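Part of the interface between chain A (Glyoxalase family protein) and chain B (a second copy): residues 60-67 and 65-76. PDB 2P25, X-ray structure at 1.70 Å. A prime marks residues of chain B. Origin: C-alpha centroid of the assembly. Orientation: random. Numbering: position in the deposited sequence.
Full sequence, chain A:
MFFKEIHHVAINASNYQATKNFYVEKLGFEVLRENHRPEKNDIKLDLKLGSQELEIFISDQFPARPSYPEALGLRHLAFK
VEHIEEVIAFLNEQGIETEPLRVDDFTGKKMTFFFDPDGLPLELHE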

# COMPACT_ATOMS: atom_id res chain seq x y z
N ASP A 60 15.85 9.91 -7.44
CA ASP A 60 17.06 9.22 -7.02
C ASP A 60 17.43 9.51 -5.56
O ASP A 60 18.45 9.06 -5.08
N GLN A 61 16.58 10.24 -4.85
CA GLN A 61 16.88 10.61 -3.46
C GLN A 61 16.50 9.53 -2.44
O GLN A 61 17.00 9.53 -1.28
N PHE A 62 15.63 8.61 -2.85
CA PHE A 62 15.13 7.61 -1.91
C PHE A 62 16.17 6.49 -1.74
O PHE A 62 16.55 5.85 -2.71
N PRO A 63 16.57 6.20 -0.48
CA PRO A 63 17.43 5.04 -0.24
C PRO A 63 16.66 3.72 -0.36
O PRO A 63 15.42 3.71 -0.47
N ALA A 64 17.40 2.62 -0.29
CA ALA A 64 16.83 1.28 -0.48
C ALA A 64 15.70 0.99 0.50
O ALA A 64 15.72 1.42 1.65
N ARG A 65 14.74 0.22 0.02
CA ARG A 65 13.65 -0.24 0.88
C ARG A 65 14.27 -1.12 1.98
O ARG A 65 14.98 -2.08 1.69
N PRO A 66 14.03 -0.77 3.26
CA PRO A 66 14.59 -1.61 4.34
C PRO A 66 14.15 -3.06 4.29
O PRO A 66 13.02 -3.36 3.96
N SER A 67 15.09 -3.95 4.59
CA SER A 67 14.78 -5.36 4.70
C SER A 67 15.74 -5.96 5.73
O SER A 67 16.80 -5.39 6.03
N ARG B 65 9.72 3.63 10.47
CA ARG B 65 9.50 3.87 9.05
C ARG B 65 10.46 5.00 8.62
O ARG B 65 10.47 6.08 9.22
N PRO B 66 11.29 4.75 7.60
CA PRO B 66 12.22 5.82 7.16
C PRO B 66 11.51 7.09 6.72
O PRO B 66 10.46 7.05 6.11
N SER B 67 12.11 8.23 7.08
CA SER B 67 11.62 9.51 6.62
C SER B 67 12.82 10.45 6.52
O SER B 67 13.88 10.21 7.13
N TYR B 68 12.68 11.49 5.70
CA TYR B 68 13.74 12.51 5.60
C TYR B 68 15.14 11.94 5.30
O TYR B 68 16.10 12.15 6.04
N PRO B 69 15.28 11.23 4.17
CA PRO B 69 14.27 10.94 3.14
C PRO B 69 13.48 9.64 3.37
O PRO B 69 13.95 8.73 4.06
N GLU B 70 12.30 9.57 2.78
CA GLU B 70 11.59 8.29 2.72
C GLU B 70 12.37 7.29 1.86
O GLU B 70 13.19 7.66 1.02
N ALA B 71 12.09 6.01 2.07
CA ALA B 71 12.78 4.99 1.32
C ALA B 71 11.91 4.54 0.13
O ALA B 71 10.69 4.79 0.06
N LEU B 72 12.58 3.90 -0.80
CA LEU B 72 11.89 3.18 -1.86
C LEU B 72 10.86 2.22 -1.30
O LEU B 72 11.05 1.65 -0.19
N GLY B 73 9.79 2.02 -2.06
CA GLY B 73 8.75 1.05 -1.71
C GLY B 73 7.42 1.73 -1.50
O GLY B 73 7.17 2.80 -2.04
N LEU B 74 6.53 1.09 -0.75
CA LEU B 74 5.20 1.68 -0.54
C LEU B 74 5.28 2.90 0.39
O LEU B 74 5.94 2.85 1.43
N ARG B 75 4.62 3.98 -0.02
CA ARG B 75 4.73 5.28 0.65
C ARG B 75 3.51 5.60 1.53
O ARG B 75 3.64 5.95 2.70
N HIS B 76 2.34 5.54 0.93
CA HIS B 76 1.10 5.83 1.70
C HIS B 76 -0.09 5.13 1.11
O HIS B 76 -0.03 4.60 0.00

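This is a mainly apolar contact between an irregular segment of chain A and a loop of chain B that leads into a strand at Gly73′, built from prolines, Phe62, Ala71′ and Leu72′ and pinned by one direct backbone hydrogen bond and one bridging water; it buries 545 Å² over both sides. In register, the CA atoms of Phe62 and Ala71′ lie 4.8 Å apart and those of Arg65 and Leu72′ 4.7 Å. Between these points Leu72′ N donates to Pro63 O at 2.9 Å, and the N-H...O angle of 170° makes the bond nearly linear. Proline has no amide hydrogen to donate, but its carbonyl remains free to accept, and here it accepts the one direct hydrogen bond between the stretches.

Phe62 and Leu72′ are the most covered residues, losing 96 and 94 Å² respectively to the other stretch. Phe62 points its CA-to-CB bond toward the partner and adopts the m rotamer (chi1 -55°, chi2 -53°). Its CB packs 3.7 Å from Leu72′ CD2, a methyl placed by the m, t rotamer of Leu72′. The ring continues past the backbone of chain B: Phe62 CD1 is 3.3 Å from Glu70′ O, which sits at the ring edge, near its plane. At the far end, Phe62 CZ comes within 4.0 Å of Arg75′ NH1, lying at the edge of that guanidinium. Arg75′ starts sideways, but its extended chain (t, t, t) brings its end nearer to the phenylalanine.

Glu70′ O has no conventional hydrogen-bond partner in the model although the contact buries it. Across the contact Glu70′ O meets carbon: besides the ring edge, Pro63 CD lies 3.2 Å from it, and Phe62 CA makes a CA-H...O contact with it at 3.5 Å, with an angle of 133° at the hydrogen.

Prolines supply much of the remaining apolar surface. Pro63 CD meets Pro69′ CG at 3.6 Å; Pro69′ follows a cis peptide bond and directs its CA-to-CB bond toward chain A. The two copies of one residue also meet, with Pro66 CG 3.6 Å from Pro66′ CG, both rings having C-gamma exo pucker. Ala71′ fits beside these rings, its CB 3.7 Å from Pro66 CD and 4.3 Å from Pro63 CG.

Arg65 leaves its backbone sideways and runs fully extended through chi3 (t, t, t), so that its aliphatic part passes along chain B. Arg65 CB is 3.2 Å from Leu72′ O, and Arg65 CD is 4.4 Å from Gly73′ CA. An ideal CB on Gly73′ would lie only 3.2 Å from Arg65 CD, and the backbone angles of 119/-157° would also jam it against the preceding carbonyl, which by itself calls for glycine. Farther out, water 1 accepts from Arg65 NE at 3.1 Å and from Leu74′ N at 3.0 Å, joining the side chain to the strand.

Within chain B, Arg65′ NH2 forms a salt bridge to Glu70′ OE2 at 2.9 Å.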

# COMPACT_ATOMS: atom_id res chain seq x y z
CB ASP A 60 18.23 9.52 -7.97
CG ASP A 60 18.65 10.96 -7.92
OD1 ASP A 60 18.00 11.77 -7.23
OD2 ASP A 60 19.67 11.30 -8.59
CB GLN A 61 16.24 11.95 -3.11
CG GLN A 61 16.88 13.09 -3.92
CD GLN A 61 18.35 13.32 -3.54
OE1 GLN A 61 19.27 12.92 -4.26
NE2 GLN A 61 18.56 13.94 -2.38
CB PHE A 62 13.85 6.96 -2.45
CG PHE A 62 12.75 7.92 -2.81
CD1 PHE A 62 12.29 8.87 -1.90
CD2 PHE A 62 12.14 7.83 -4.06
CE1 PHE A 62 11.24 9.73 -2.24
CE2 PHE A 62 11.07 8.68 -4.40
CZ PHE A 62 10.62 9.62 -3.52
CB PRO A 63 17.88 5.24 1.23
CG PRO A 63 16.74 5.96 1.84
CD PRO A 63 16.26 6.92 0.77
CB ALA A 64 17.93 0.22 -0.32
CB ARG A 65 12.68 -1.07 0.03
CG ARG A 65 11.51 -1.61 0.86
CD ARG A 65 10.62 -2.50 -0.01
NE ARG A 65 9.52 -3.05 0.77
CZ ARG A 65 9.57 -4.19 1.46
NH1 ARG A 65 10.70 -4.90 1.49
NH2 ARG A 65 8.49 -4.61 2.12
CB PRO A 66 14.05 -0.95 5.61
CG PRO A 66 13.87 0.47 5.23
CD PRO A 66 13.34 0.41 3.80
CB SER A 67 14.87 -6.04 3.32
OG SER A 67 16.21 -5.97 2.82
CB ARG B 65 8.05 4.33 8.86
CG ARG B 65 7.73 4.64 7.39
CD ARG B 65 6.30 5.17 7.26
NE ARG B 65 5.98 5.49 5.88
CZ ARG B 65 6.21 6.67 5.31
NH1 ARG B 65 6.79 7.65 6.01
NH2 ARG B 65 5.87 6.87 4.04
CB PRO B 66 12.94 5.19 5.96
CG PRO B 66 12.92 3.74 6.26
CD PRO B 66 11.54 3.50 6.87
CB SER B 67 10.52 10.03 7.57
OG SER B 67 11.07 10.26 8.88
CB TYR B 68 13.71 13.43 6.85
CG TYR B 68 12.35 14.08 6.99
CD1 TYR B 68 12.01 15.19 6.21
CD2 TYR B 68 11.38 13.56 7.85
CE1 TYR B 68 10.74 15.79 6.30
CE2 TYR B 68 10.12 14.14 7.96
CZ TYR B 68 9.81 15.25 7.17
OH TYR B 68 8.56 15.82 7.27
CB PRO B 69 15.14 10.77 1.89
CG PRO B 69 16.39 10.08 2.43
CD PRO B 69 16.62 10.74 3.79
CB GLU B 70 10.20 8.47 2.17
CG GLU B 70 9.22 9.12 3.15
CD GLU B 70 7.84 9.25 2.55
OE1 GLU B 70 7.76 9.13 1.30
OE2 GLU B 70 6.85 9.49 3.29
CB ALA B 71 13.09 3.80 2.23
CB LEU B 72 12.94 2.43 -2.69
CG LEU B 72 13.86 3.38 -3.48
CD1 LEU B 72 15.06 2.61 -4.00
CD2 LEU B 72 13.08 4.06 -4.64
CB LEU B 74 4.28 0.62 0.02
CG LEU B 74 3.80 -0.38 -1.04
CD1 LEU B 74 3.30 -1.68 -0.38
CD2 LEU B 74 2.68 0.27 -1.88
CB ARG B 75 4.86 6.37 -0.44
CG ARG B 75 4.91 7.79 0.08
CD ARG B 75 4.96 8.69 -1.16
NE ARG B 75 5.02 10.11 -0.88
CZ ARG B 75 6.00 10.93 -1.29
NH1 ARG B 75 7.09 10.48 -1.95
NH2 ARG B 75 5.92 12.22 -0.99
CB HIS B 76 0.88 7.35 1.90
CG HIS B 76 0.55 8.13 0.65
ND1 HIS B 76 -0.59 7.93 -0.09
CD2 HIS B 76 1.21 9.15 0.06
CE1 HIS B 76 -0.62 8.79 -1.10
NE2 HIS B 76 0.48 9.52 -1.05
O HOH W 1 7.54 -0.70 1.41